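Local coordinates for protein fanconi-associated nuclease 1 homolog (Pseudomonas aeruginosa, PDB 5Y7Q) that is a bacterial homologue of Fanconi-associated nuclease 1, a largely helical multidomain protein that ends in a VRR-NUC nuclease-fold domain, at residues A[543-548]-A[571-576]; A[375-380]-A[390-395]; A[402-407]-A[493-498]; A[509-514]-A[559-564]. One frame throughout, in Å; residues are numbered along the deposited sequence.

All four contacts lie in the C-terminal part of the chain. Contact 2 comes first, closing a short loop between edge strand 374-380 and helix 388-396. Contact 3 follows in series: strand 402-405, which begins soon after that helix, is joined across 85 residues to helix 493-502. Contact 4 opens on the next helix, 505-517, and closes on helix 553-564, crossing contact 1, whose strand 538-545 lies within the span of contact 4 and whose partner 569-577 lies beyond it. Contacts 1, 2 and 3 share one mixed sheet, from edge strand 374-380 to edge strand 402-405; contact 4 joins two helices, and Leu559 on one of them packs on Val571 of contact 1.

Contact 1 of 4, residues A[543-548]-A[571-576]; sequences EVKGPG and VCYVRW
Glu543, Val544 and Lys545 run parallel to Val571, Cys572 and Tyr573, and three backbone hydrogen bonds join the two strands. Cys572 uses both of its peptide groups: its N gives a 2.8 Å bond to Glu543 O, and its O accepts Lys545 N at 2.9 Å. Val574 N then reaches Lys545 O at 3.0 Å. This alternation, with one residue bonded to the two that flank its opposite number, is the parallel-strand pattern.

Apolar contacts extend the pairing. Lys545 CB lies 4.0 Å from Tyr573 CD1, and past the end of the strand Pro547 CG lies 3.9 Å from Trp576 CD1, the proline crossing the indole at about a right angle.

The polar ends turn elsewhere. A bend at chi2 (-55°) carries Lys545 NZ back to Glu543 OE2, a 3.5 Å salt bridge, while Arg550 O also receives NZ and Glu543 OE1 takes the backbone N of Asp528. Asp528 with Glu543-Val544-Lys545 matches the PD-(D/E)XK signature of the nuclease superfamily that includes VRR-NUC domains.

The pair forms a beta-alpha-beta unit with helix 553-564, which covers Val571 and Lys545; helix 388-396 packs against Val544 and Val574, and strand 374-380 continues the sheet beyond Tyr573.

Contact 2 of 4, residues A[375-380]-A[390-395]; sequences LDLCLA and WAVREH
Leu377 and Leu379, two residues apart on one face of their strand, receive Ala391, Val392 and His395 from the helix. Packing is closest around the imidazole. Leu379 CD2 sits over one ring face, a CH-pi contact of 4.0 Å to the centroid, 27° from the ring normal. Leu377 CD2 approaches the same ring obliquely, 3.6 Å from NE2. His395 can meet both leucines because its ring is carried anti to the backbone N (chi1 173°) and out toward the strand. The other methyls make looser contacts, deeper in: Leu377 CD1 lies 4.1 Å from Val392 CG2, and Leu379 CD1 is 4.1 Å from Ala391 CB.

This is a helix laid across an edge strand of a mixed sheet, the short axes crossing at 99°; Val392 also reaches Cys572 and Val574 on the neighbouring strand.

The close packing at the imidazole thus lies on the solvent side, His395 being exposed, whereas Val392 is buried. Cys378 and Asp376, alternating with the leucines, belong to the opposite strand face.

Contact 3 of 4, residues A[402-407]-A[493-498]; sequences AVHYVE and EELLEQ
The imidazole of His404 is gripped in two ways by one helix. Leu495 CD1 lies over a ring face, 3.9 Å from the centroid and 18° off the normal, a CH-pi contact. At the ring edge NE2 donates a 3.1 Å hydrogen bond to Gln498 OE1, nearly in line with the amide C=O, the oxygen lying slightly out of the ring plane. Ring and amide planes are steeply inclined, 71° apart, so the two groups do not stack. Methyl and amide together would restrict rotation of the imidazole.

Two further side chains flank the imidazole. Ala402 CB packs beside the amide, 3.7 Å from Gln498 OE1, and Val406 CG1 makes an apolar contact with Leu495 CD2 at 3.8 Å. Beyond CG the side chain of Gln498 is extended, which carries its amide out from the helix to the ring. Leu495 and Gln498, three residues apart, share the helix face turned to the strand.

Helix 493-502 thus crosses edge strand 402-405 of the mixed sheet, with Leu495 also on Phe532 of strand 529-533. On the strand's opposite face, Val403 and Tyr405 pack on helix 388-396; Leu496 faces helix 467-478.

Contact 4 of 4, residues A[509-514]-A[559-564]; sequences RAWFER and LQFCRE
A helix-helix interface within the VRR-NUC domain, its short axes 11.6 Å apart and running roughly antiparallel at 146°, is built around Phe561, whose ring enters between Ala510, Trp511 and Arg514. Phe561 CG stands anti to the backbone N (chi1 177°), sending the ring straight out to the other helix. Arg514 CD lies over the centre of one ring face, a CH-pi contact of 3.6 Å to the centroid. Farther along the arginine, the guanidinium passes over Phe561 CB, its plane inclined 36° to the phenyl ring, and the two side chains run past each other in opposite senses.

At the ring edge, Phe561 CE2 meets the edge of the indole, 3.7 Å from Trp511 CD1, and Phe561 CZ reaches Ala510 CB at 4.0 Å. Next to it, Cys562 SG approaches Trp511 NE1 obliquely at 4.0 Å, a sulfur-aromatic contact. Met567 also packs on Ala510 and Trp511, while Cys562 faces Val569 of the adjoining strand.

Arg514 packs its CD on the Phe561 ring, while its guanidinium also makes a cation-pi contact with Trp558. Between these two segments cohesion therefore rests mainly on dispersion and the CH-pi contact, with a minor sulfur-aromatic approach and without polar bonds.

Contact 1 of 4, residues A[543-548]-A[571-576]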
loop_
_atom_site.group_PDB
_atom_site.type_symbol
_atom_site.label_atom_id
_atom_site.label_comp_id
_atom_site.label_asym_id
_atom_site.label_seq_id
_atom_site.Cartn_x
_atom_site.Cartn_y
_atom_site.Cartn_z
ATOM N N GLU A 543 -5.954 -3.802 25.874
ATOM C CA GLU A 543 -6.678 -4.224 24.688
ATOM C C GLU A 543 -8.162 -4.347 25.018
ATOM O O GLU A 543 -8.533 -5.026 25.982
ATOM C CB GLU A 543 -6.128 -5.555 24.169
ATOM C CG GLU A 543 -6.855 -6.105 22.945
ATOM C CD GLU A 543 -6.823 -5.163 21.737
ATOM O OE1 GLU A 543 -5.971 -4.243 21.705
ATOM O OE2 GLU A 543 -7.659 -5.350 20.815
ATOM N N VAL A 544 -9.011 -3.689 24.221
ATOM C CA VAL A 544 -10.459 -3.681 24.430
ATOM C C VAL A 544 -11.134 -4.717 23.532
ATOM O O VAL A 544 -10.818 -4.826 22.343
ATOM C CB VAL A 544 -11.027 -2.277 24.170
ATOM C CG1 VAL A 544 -12.523 -2.303 24.223
ATOM C CG2 VAL A 544 -10.494 -1.303 25.201
ATOM N N LYS A 545 -12.064 -5.487 24.101
ATOM C CA LYS A 545 -12.835 -6.473 23.349
ATOM C C LYS A 545 -14.312 -6.364 23.709
ATOM O O LYS A 545 -14.701 -6.655 24.846
ATOM C CB LYS A 545 -12.320 -7.895 23.614
ATOM C CG LYS A 545 -10.984 -8.215 22.926
ATOM C CD LYS A 545 -11.066 -7.956 21.424
ATOM C CE LYS A 545 -9.698 -7.925 20.764
ATOM N NZ LYS A 545 -9.817 -7.587 19.316
ATOM N N GLY A 546 -15.136 -5.977 22.728
ATOM C CA GLY A 546 -16.570 -5.952 22.907
ATOM C C GLY A 546 -17.175 -7.326 22.743
ATOM O O GLY A 546 -16.479 -8.325 22.524
ATOM N N PRO A 547 -18.501 -7.403 22.871
ATOM C CA PRO A 547 -19.179 -8.666 22.556
ATOM C C PRO A 547 -18.899 -9.044 21.103
ATOM O O PRO A 547 -18.862 -8.185 20.214
ATOM C CB PRO A 547 -20.660 -8.355 22.799
ATOM C CG PRO A 547 -20.687 -7.115 23.584
ATOM C CD PRO A 547 -19.451 -6.343 23.243
ATOM N N GLY A 548 -18.653 -10.334 20.874
ATOM C CA GLY A 548 -18.330 -10.804 19.540
ATOM C C GLY A 548 -16.960 -10.405 19.049
ATOM O O GLY A 548 -16.726 -10.377 17.833
ATOM N N VAL A 571 -6.250 -7.094 29.380
ATOM C CA VAL A 571 -7.294 -7.208 28.362
ATOM C C VAL A 571 -8.630 -6.949 29.034
ATOM O O VAL A 571 -8.909 -7.495 30.107
ATOM C CB VAL A 571 -7.290 -8.577 27.654
ATOM C CG1 VAL A 571 -8.419 -8.649 26.639
ATOM C CG2 VAL A 571 -5.980 -8.784 26.947
ATOM N N CYS A 572 -9.449 -6.121 28.409
ATOM C CA CYS A 572 -10.708 -5.684 28.989
ATOM C C CYS A 572 -11.879 -6.187 28.153
ATOM O O CYS A 572 -12.041 -5.785 26.997
ATOM C CB CYS A 572 -10.722 -4.167 29.090
ATOM S SG CYS A 572 -12.334 -3.503 29.322
ATOM N N TYR A 573 -12.697 -7.048 28.741
ATOM C CA TYR A 573 -13.859 -7.617 28.073
ATOM C C TYR A 573 -15.123 -6.906 28.556
ATOM O O TYR A 573 -15.393 -6.865 29.761
ATOM C CB TYR A 573 -13.945 -9.117 28.353
ATOM C CG TYR A 573 -12.800 -9.939 27.784
ATOM C CD1 TYR A 573 -12.923 -10.574 26.543
ATOM C CD2 TYR A 573 -11.608 -10.102 28.487
ATOM C CE1 TYR A 573 -11.894 -11.345 26.012
ATOM C CE2 TYR A 573 -10.567 -10.876 27.962
ATOM C CZ TYR A 573 -10.718 -11.489 26.721
ATOM O OH TYR A 573 -9.712 -12.257 26.182
ATOM N N VAL A 574 -15.910 -6.377 27.620
ATOM C CA VAL A 574 -17.053 -5.524 27.938
ATOM C C VAL A 574 -18.372 -6.230 27.620
ATOM O O VAL A 574 -18.521 -6.858 26.562
ATOM C CB VAL A 574 -16.928 -4.189 27.179
ATOM C CG1 VAL A 574 -18.191 -3.335 27.317
ATOM C CG2 VAL A 574 -15.730 -3.454 27.694
ATOM N N ARG A 575 -19.325 -6.129 28.550
ATOM C CA ARG A 575 -20.735 -6.446 28.352
ATOM C C ARG A 575 -21.555 -5.166 28.474
ATOM O O ARG A 575 -21.139 -4.198 29.119
ATOM C CB ARG A 575 -21.265 -7.444 29.389
ATOM C CG ARG A 575 -20.615 -8.810 29.471
ATOM C CD ARG A 575 -21.251 -9.634 30.641
ATOM N NE ARG A 575 -21.524 -8.806 31.828
ATOM C CZ ARG A 575 -21.962 -9.268 33.001
ATOM N NH1 ARG A 575 -22.188 -8.425 34.005
ATOM N NH2 ARG A 575 -22.173 -10.566 33.184
ATOM N N TRP A 576 -22.738 -5.161 27.864
ATOM C CA TRP A 576 -23.618 -4.004 27.928
ATOM C C TRP A 576 -24.782 -4.255 28.884
ATOM O O TRP A 576 -25.327 -5.360 28.953
ATOM C CB TRP A 576 -24.184 -3.652 26.554
ATOM C CG TRP A 576 -23.190 -3.387 25.484
ATOM C CD1 TRP A 576 -23.030 -4.093 24.327
ATOM C CD2 TRP A 576 -22.237 -2.315 25.436
ATOM N NE1 TRP A 576 -22.034 -3.536 23.569
ATOM C CE2 TRP A 576 -21.531 -2.442 24.223
ATOM C CE3 TRP A 576 -21.909 -1.265 26.304
ATOM C CZ2 TRP A 576 -20.512 -1.563 23.853
ATOM C CZ3 TRP A 576 -20.901 -0.389 25.940
ATOM C CH2 TRP A 576 -20.213 -0.543 24.719
#

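Contact 2 of 4, residues A[375-380]-A[390-395]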
loop_
_atom_site.group_PDB
_atom_site.type_symbol
_atom_site.label_atom_id
_atom_site.label_comp_id
_atom_site.label_asym_id
_atom_site.label_seq_id
_atom_site.Cartn_x
_atom_site.Cartn_y
_atom_site.Cartn_z
ATOM N N LEU A 375 -9.805 -8.015 32.749
ATOM C CA LEU A 375 -10.563 -7.074 33.548
ATOM C C LEU A 375 -11.931 -6.970 32.900
ATOM O O LEU A 375 -12.045 -6.502 31.764
ATOM C CB LEU A 375 -9.855 -5.723 33.596
ATOM C CG LEU A 375 -10.678 -4.510 34.017
ATOM C CD1 LEU A 375 -10.908 -4.424 35.557
ATOM C CD2 LEU A 375 -10.024 -3.253 33.452
ATOM N N ASP A 376 -12.963 -7.407 33.615
ATOM C CA ASP A 376 -14.317 -7.395 33.089
ATOM C C ASP A 376 -14.986 -6.069 33.430
ATOM O O ASP A 376 -14.799 -5.525 34.522
ATOM C CB ASP A 376 -15.112 -8.584 33.634
ATOM C CG ASP A 376 -14.667 -9.925 33.019
ATOM O OD1 ASP A 376 -15.334 -10.421 32.079
ATOM O OD2 ASP A 376 -13.644 -10.487 33.469
ATOM N N LEU A 377 -15.719 -5.527 32.461
ATOM C CA LEU A 377 -16.431 -4.269 32.612
ATOM C C LEU A 377 -17.855 -4.457 32.130
ATOM O O LEU A 377 -18.075 -5.012 31.051
ATOM C CB LEU A 377 -15.788 -3.146 31.808
ATOM C CG LEU A 377 -14.544 -2.442 32.317
ATOM C CD1 LEU A 377 -14.221 -1.299 31.371
ATOM C CD2 LEU A 377 -14.809 -1.933 33.701
ATOM N N CYS A 378 -18.814 -3.988 32.921
ATOM C CA CYS A 378 -20.219 -3.985 32.548
ATOM C C CYS A 378 -20.622 -2.518 32.420
ATOM O O CYS A 378 -20.731 -1.808 33.426
ATOM C CB CYS A 378 -21.040 -4.742 33.591
ATOM S SG CYS A 378 -22.820 -4.753 33.380
ATOM N N LEU A 379 -20.832 -2.060 31.185
ATOM C CA LEU A 379 -21.005 -0.644 30.899
ATOM C C LEU A 379 -22.379 -0.361 30.319
ATOM O O LEU A 379 -22.998 -1.217 29.676
ATOM C CB LEU A 379 -19.961 -0.143 29.909
ATOM C CG LEU A 379 -18.534 -0.048 30.404
ATOM C CD1 LEU A 379 -17.690 0.414 29.245
ATOM C CD2 LEU A 379 -18.463 0.920 31.576
ATOM N N ALA A 380 -22.822 0.883 30.511
ATOM C CA ALA A 380 -24.111 1.309 29.990
ATOM C C ALA A 380 -24.154 1.115 28.480
ATOM O O ALA A 380 -23.128 1.144 27.802
ATOM C CB ALA A 380 -24.368 2.775 30.338
ATOM N N TRP A 390 -13.882 3.688 22.613
ATOM C CA TRP A 390 -14.162 4.998 23.190
ATOM C C TRP A 390 -14.861 4.868 24.532
ATOM O O TRP A 390 -14.656 5.702 25.425
ATOM C CB TRP A 390 -15.021 5.839 22.242
ATOM C CG TRP A 390 -14.353 6.140 20.944
ATOM C CD1 TRP A 390 -14.736 5.708 19.709
ATOM C CD2 TRP A 390 -13.168 6.928 20.748
ATOM N NE1 TRP A 390 -13.869 6.181 18.754
ATOM C CE2 TRP A 390 -12.895 6.931 19.363
ATOM C CE3 TRP A 390 -12.312 7.630 21.609
ATOM C CZ2 TRP A 390 -11.805 7.612 18.814
ATOM C CZ3 TRP A 390 -11.234 8.302 21.068
ATOM C CH2 TRP A 390 -10.989 8.289 19.676
ATOM N N ALA A 391 -15.688 3.835 24.693
ATOM C CA ALA A 391 -16.415 3.680 25.946
ATOM C C ALA A 391 -15.465 3.323 27.070
ATOM O O ALA A 391 -15.506 3.932 28.148
ATOM C CB ALA A 391 -17.509 2.618 25.818
ATOM N N VAL A 392 -14.604 2.331 26.845
ATOM C CA VAL A 392 -13.654 1.985 27.890
ATOM C C VAL A 392 -12.757 3.172 28.180
ATOM O O VAL A 392 -12.487 3.492 29.346
ATOM C CB VAL A 392 -12.832 0.745 27.514
ATOM C CG1 VAL A 392 -11.814 0.495 28.575
ATOM C CG2 VAL A 392 -13.727 -0.460 27.386
ATOM N N ARG A 393 -12.314 3.868 27.127
ATOM C CA ARG A 393 -11.430 5.008 27.328
ATOM C C ARG A 393 -12.086 6.066 28.214
ATOM O O ARG A 393 -11.431 6.636 29.094
ATOM C CB ARG A 393 -11.024 5.602 25.984
ATOM C CG ARG A 393 -9.799 6.468 26.083
ATOM C CD ARG A 393 -9.923 7.632 25.162
ATOM N NE ARG A 393 -11.089 8.433 25.491
ATOM C CZ ARG A 393 -11.077 9.414 26.389
ATOM N NH1 ARG A 393 -9.956 9.703 27.044
ATOM N NH2 ARG A 393 -12.185 10.102 26.645
ATOM N N GLU A 394 -13.382 6.331 28.015
ATOM C CA GLU A 394 -14.079 7.268 28.896
ATOM C C GLU A 394 -14.138 6.733 30.316
ATOM O O GLU A 394 -13.888 7.462 31.282
ATOM C CB GLU A 394 -15.496 7.538 28.392
ATOM C CG GLU A 394 -15.583 8.537 27.245
ATOM C CD GLU A 394 -15.519 9.981 27.716
ATOM O OE1 GLU A 394 -15.680 10.216 28.938
ATOM O OE2 GLU A 394 -15.313 10.873 26.857
ATOM N N HIS A 395 -14.469 5.454 30.460
ATOM C CA HIS A 395 -14.710 4.910 31.792
ATOM C C HIS A 395 -13.428 4.892 32.624
ATOM O O HIS A 395 -13.461 5.141 33.834
ATOM C CB HIS A 395 -15.321 3.511 31.669
ATOM C CG HIS A 395 -15.450 2.791 32.968
ATOM N ND1 HIS A 395 -16.504 3.001 33.831
ATOM C CD2 HIS A 395 -14.655 1.864 33.557
ATOM C CE1 HIS A 395 -16.358 2.229 34.895
ATOM N NE2 HIS A 395 -15.243 1.531 34.755
#

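Contact 3 of 4, residues A[402-407]-A[493-498]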
loop_
_atom_site.group_PDB
_atom_site.type_symbol
_atom_site.label_atom_id
_atom_site.label_comp_id
_atom_site.label_asym_id
_atom_site.label_seq_id
_atom_site.Cartn_x
_atom_site.Cartn_y
_atom_site.Cartn_z
ATOM N N ALA A 402 -5.090 9.329 32.848
ATOM C CA ALA A 402 -5.248 9.803 31.474
ATOM C C ALA A 402 -5.215 8.608 30.538
ATOM O O ALA A 402 -4.282 7.808 30.588
ATOM C CB ALA A 402 -4.143 10.780 31.084
ATOM N N VAL A 403 -6.226 8.471 29.696
ATOM C CA VAL A 403 -6.355 7.285 28.858
ATOM C C VAL A 403 -6.380 7.715 27.400
ATOM O O VAL A 403 -7.131 8.623 27.024
ATOM C CB VAL A 403 -7.608 6.471 29.221
ATOM C CG1 VAL A 403 -7.599 5.152 28.512
ATOM C CG2 VAL A 403 -7.668 6.278 30.710
ATOM N N HIS A 404 -5.567 7.056 26.585
ATOM C CA HIS A 404 -5.415 7.385 25.177
ATOM C C HIS A 404 -5.675 6.167 24.306
ATOM O O HIS A 404 -5.257 5.047 24.630
ATOM C CB HIS A 404 -4.030 7.935 24.923
ATOM C CG HIS A 404 -3.736 9.160 25.724
ATOM N ND1 HIS A 404 -4.092 10.427 25.308
ATOM C CD2 HIS A 404 -3.141 9.315 26.928
ATOM C CE1 HIS A 404 -3.716 11.310 26.218
ATOM N NE2 HIS A 404 -3.134 10.660 27.206
ATOM N N TYR A 405 -6.382 6.402 23.206
ATOM C CA TYR A 405 -6.642 5.392 22.193
ATOM C C TYR A 405 -5.559 5.561 21.132
ATOM O O TYR A 405 -5.599 6.507 20.337
ATOM C CB TYR A 405 -8.048 5.593 21.634
ATOM C CG TYR A 405 -8.561 4.505 20.725
ATOM C CD1 TYR A 405 -9.825 4.586 20.163
ATOM C CD2 TYR A 405 -7.791 3.390 20.442
ATOM C CE1 TYR A 405 -10.297 3.593 19.329
ATOM C CE2 TYR A 405 -8.254 2.395 19.612
ATOM C CZ TYR A 405 -9.506 2.498 19.052
ATOM O OH TYR A 405 -9.952 1.488 18.221
ATOM N N VAL A 406 -4.617 4.623 21.094
ATOM C CA VAL A 406 -3.368 4.791 20.358
ATOM C C VAL A 406 -3.084 3.616 19.427
ATOM O O VAL A 406 -2.701 3.831 18.281
ATOM C CB VAL A 406 -2.203 5.023 21.325
ATOM C CG1 VAL A 406 -2.296 6.412 21.849
ATOM C CG2 VAL A 406 -2.250 4.003 22.443
ATOM N N GLU A 407 -3.072 2.393 19.957
ATOM C CA GLU A 407 -3.029 1.144 19.184
ATOM C C GLU A 407 -1.849 1.107 18.213
ATOM O O GLU A 407 -1.984 1.208 17.000
ATOM C CB GLU A 407 -4.356 0.859 18.461
ATOM C CG GLU A 407 -4.825 1.813 17.378
ATOM C CD GLU A 407 -6.055 1.296 16.642
ATOM O OE1 GLU A 407 -6.309 0.067 16.695
ATOM O OE2 GLU A 407 -6.770 2.122 16.023
ATOM N N GLU A 493 1.177 17.063 21.866
ATOM C CA GLU A 493 2.286 17.321 22.776
ATOM C C GLU A 493 2.048 16.656 24.130
ATOM O O GLU A 493 2.977 16.087 24.716
ATOM C CB GLU A 493 2.522 18.815 22.922
ATOM C CG GLU A 493 3.944 19.214 22.606
ATOM C CD GLU A 493 4.192 20.662 22.939
ATOM O OE1 GLU A 493 3.245 21.461 22.766
ATOM O OE2 GLU A 493 5.309 20.995 23.400
ATOM N N GLU A 494 0.792 16.643 24.603
ATOM C CA GLU A 494 0.510 16.097 25.930
ATOM C C GLU A 494 0.721 14.586 25.967
ATOM O O GLU A 494 1.372 14.060 26.877
ATOM C CB GLU A 494 -0.910 16.462 26.374
ATOM C CG GLU A 494 -1.310 17.919 26.101
ATOM C CD GLU A 494 -0.622 18.948 27.008
ATOM O OE1 GLU A 494 0.144 18.554 27.921
ATOM O OE2 GLU A 494 -0.861 20.164 26.812
ATOM N N LEU A 495 0.204 13.863 24.981
ATOM C CA LEU A 495 0.456 12.425 24.971
ATOM C C LEU A 495 1.945 12.119 24.812
ATOM O O LEU A 495 2.435 11.115 25.344
ATOM C CB LEU A 495 -0.370 11.744 23.870
ATOM C CG LEU A 495 0.091 10.322 23.543
ATOM C CD1 LEU A 495 -0.087 9.367 24.722
ATOM C CD2 LEU A 495 -0.572 9.789 22.310
ATOM N N LEU A 496 2.688 12.983 24.117
ATOM C CA LEU A 496 4.134 12.805 24.017
ATOM C C LEU A 496 4.798 12.947 25.378
ATOM O O LEU A 496 5.651 12.137 25.750
ATOM C CB LEU A 496 4.730 13.820 23.052
ATOM C CG LEU A 496 6.219 13.584 22.814
ATOM C CD1 LEU A 496 6.417 12.180 22.255
ATOM C CD2 LEU A 496 6.786 14.639 21.870
ATOM N N GLU A 497 4.442 13.994 26.121
ATOM C CA GLU A 497 5.136 14.269 27.371
ATOM C C GLU A 497 4.818 13.190 28.402
ATOM O O GLU A 497 5.725 12.620 29.032
ATOM C CB GLU A 497 4.770 15.671 27.870
ATOM C CG GLU A 497 5.970 16.628 28.103
ATOM C CD GLU A 497 6.952 16.718 26.917
ATOM O OE1 GLU A 497 8.067 16.153 27.020
ATOM O OE2 GLU A 497 6.619 17.357 25.890
ATOM N N GLN A 498 3.531 12.845 28.538
ATOM C CA GLN A 498 3.162 11.739 29.418
ATOM C C GLN A 498 3.852 10.443 29.003
ATOM O O GLN A 498 4.398 9.730 29.850
ATOM C CB GLN A 498 1.645 11.572 29.450
ATOM C CG GLN A 498 0.954 12.832 29.930
ATOM C CD GLN A 498 -0.550 12.705 29.987
ATOM O OE1 GLN A 498 -1.140 11.888 29.289
ATOM N NE2 GLN A 498 -1.180 13.516 30.835
#

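Contact 4 of 4, residues A[509-514]-A[559-564]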
loop_
_atom_site.group_PDB
_atom_site.type_symbol
_atom_site.label_atom_id
_atom_site.label_comp_id
_atom_site.label_asym_id
_atom_site.label_seq_id
_atom_site.Cartn_x
_atom_site.Cartn_y
_atom_site.Cartn_z
ATOM N N ARG A 509 13.389 0.164 24.755
ATOM C CA ARG A 509 14.360 -0.649 24.041
ATOM C C ARG A 509 13.767 -1.998 23.657
ATOM O O ARG A 509 13.926 -2.444 22.519
ATOM C CB ARG A 509 15.624 -0.830 24.881
ATOM C CG ARG A 509 16.548 -1.880 24.351
ATOM C CD ARG A 509 17.964 -1.475 24.607
ATOM N NE ARG A 509 18.502 -0.674 23.510
ATOM C CZ ARG A 509 19.770 -0.283 23.436
ATOM N NH1 ARG A 509 20.184 0.437 22.409
ATOM N NH2 ARG A 509 20.628 -0.619 24.398
ATOM N N ALA A 510 13.071 -2.659 24.585
ATOM C CA ALA A 510 12.507 -3.970 24.269
ATOM C C ALA A 510 11.579 -3.886 23.054
ATOM O O ALA A 510 11.766 -4.596 22.054
ATOM C CB ALA A 510 11.781 -4.532 25.490
ATOM N N TRP A 511 10.592 -2.991 23.110
ATOM C CA TRP A 511 9.680 -2.822 21.986
ATOM C C TRP A 511 10.433 -2.494 20.704
ATOM O O TRP A 511 10.189 -3.101 19.659
ATOM C CB TRP A 511 8.658 -1.730 22.296
ATOM C CG TRP A 511 7.812 -2.054 23.450
ATOM C CD1 TRP A 511 7.411 -3.302 23.857
ATOM C CD2 TRP A 511 7.288 -1.136 24.398
ATOM N NE1 TRP A 511 6.653 -3.208 25.002
ATOM C CE2 TRP A 511 6.565 -1.887 25.357
ATOM C CE3 TRP A 511 7.363 0.247 24.542
ATOM C CZ2 TRP A 511 5.913 -1.293 26.429
ATOM C CZ3 TRP A 511 6.710 0.836 25.608
ATOM C CH2 TRP A 511 5.996 0.067 26.539
ATOM N N PHE A 512 11.360 -1.539 20.766
ATOM C CA PHE A 512 12.027 -1.056 19.556
ATOM C C PHE A 512 12.824 -2.167 18.879
ATOM O O PHE A 512 12.824 -2.287 17.643
ATOM C CB PHE A 512 12.924 0.136 19.898
ATOM C CG PHE A 512 12.156 1.374 20.278
ATOM C CD1 PHE A 512 10.759 1.386 20.232
ATOM C CD2 PHE A 512 12.814 2.527 20.650
ATOM C CE1 PHE A 512 10.032 2.518 20.579
ATOM C CE2 PHE A 512 12.093 3.668 20.980
ATOM C CZ PHE A 512 10.705 3.665 20.952
ATOM N N GLU A 513 13.486 -3.010 19.670
ATOM C CA GLU A 513 14.205 -4.129 19.082
ATOM C C GLU A 513 13.246 -5.167 18.514
ATOM O O GLU A 513 13.556 -5.800 17.495
ATOM C CB GLU A 513 15.141 -4.756 20.114
ATOM C CG GLU A 513 16.483 -5.203 19.545
ATOM C CD GLU A 513 17.588 -4.171 19.749
ATOM O OE1 GLU A 513 17.909 -3.846 20.917
ATOM O OE2 GLU A 513 18.132 -3.684 18.732
ATOM N N ARG A 514 12.075 -5.347 19.132
ATOM C CA ARG A 514 11.119 -6.296 18.561
ATOM C C ARG A 514 10.612 -5.819 17.204
ATOM O O ARG A 514 10.495 -6.613 16.261
ATOM C CB ARG A 514 9.942 -6.531 19.512
ATOM C CG ARG A 514 9.031 -7.686 19.076
ATOM C CD ARG A 514 7.889 -7.927 20.053
ATOM N NE ARG A 514 6.625 -8.195 19.369
ATOM C CZ ARG A 514 6.156 -9.408 19.084
ATOM N NH1 ARG A 514 6.845 -10.507 19.421
ATOM N NH2 ARG A 514 4.986 -9.514 18.454
ATOM N N LEU A 559 0.913 -9.686 23.624
ATOM C CA LEU A 559 0.628 -9.959 25.025
ATOM C C LEU A 559 1.654 -10.911 25.619
ATOM O O LEU A 559 2.120 -10.711 26.744
ATOM C CB LEU A 559 -0.767 -10.540 25.162
ATOM C CG LEU A 559 -1.883 -9.544 24.952
ATOM C CD1 LEU A 559 -3.102 -10.114 25.632
ATOM C CD2 LEU A 559 -1.484 -8.241 25.562
ATOM N N GLN A 560 1.995 -11.972 24.887
ATOM C CA GLN A 560 3.018 -12.893 25.357
ATOM C C GLN A 560 4.331 -12.159 25.572
ATOM O O GLN A 560 4.980 -12.301 26.615
ATOM C CB GLN A 560 3.183 -14.039 24.356
ATOM C CG GLN A 560 4.134 -15.149 24.805
ATOM C CD GLN A 560 4.468 -16.137 23.682
ATOM O OE1 GLN A 560 3.770 -16.203 22.666
ATOM N NE2 GLN A 560 5.545 -16.902 23.863
ATOM N N PHE A 561 4.710 -11.323 24.613
ATOM C CA PHE A 561 5.967 -10.597 24.718
ATOM C C PHE A 561 5.963 -9.661 25.915
ATOM O O PHE A 561 6.941 -9.587 26.669
ATOM C CB PHE A 561 6.219 -9.817 23.433
ATOM C CG PHE A 561 7.451 -8.982 23.484
ATOM C CD1 PHE A 561 8.688 -9.543 23.219
ATOM C CD2 PHE A 561 7.382 -7.638 23.817
ATOM C CE1 PHE A 561 9.845 -8.773 23.263
ATOM C CE2 PHE A 561 8.538 -6.863 23.874
ATOM C CZ PHE A 561 9.771 -7.429 23.594
ATOM N N CYS A 562 4.864 -8.933 26.102
ATOM C CA CYS A 562 4.772 -7.983 27.204
ATOM C C CYS A 562 4.772 -8.683 28.563
ATOM O O CYS A 562 5.471 -8.252 29.488
ATOM C CB CYS A 562 3.520 -7.125 27.043
ATOM S SG CYS A 562 3.697 -5.732 25.909
ATOM N N ARG A 563 4.004 -9.757 28.713
ATOM C CA ARG A 563 3.970 -10.395 30.020
ATOM C C ARG A 563 5.132 -11.352 30.232
ATOM O O ARG A 563 5.197 -11.980 31.287
ATOM C CB ARG A 563 2.624 -11.108 30.257
ATOM C CG ARG A 563 2.444 -12.503 29.641
ATOM C CD ARG A 563 1.033 -13.068 29.942
ATOM N NE ARG A 563 -0.040 -12.447 29.147
ATOM C CZ ARG A 563 -0.843 -11.457 29.561
ATOM N NH1 ARG A 563 -0.725 -10.943 30.783
ATOM N NH2 ARG A 563 -1.781 -10.981 28.745
ATOM N N GLU A 564 6.050 -11.487 29.272
ATOM C CA GLU A 564 7.343 -12.096 29.582
ATOM C C GLU A 564 8.377 -11.084 30.062
ATOM O O GLU A 564 9.428 -11.483 30.576
ATOM C CB GLU A 564 7.891 -12.842 28.364
ATOM C CG GLU A 564 7.160 -14.140 28.057
ATOM C CD GLU A 564 7.435 -14.656 26.652
ATOM O OE1 GLU A 564 7.997 -13.896 25.826
ATOM O OE2 GLU A 564 7.082 -15.825 26.378
#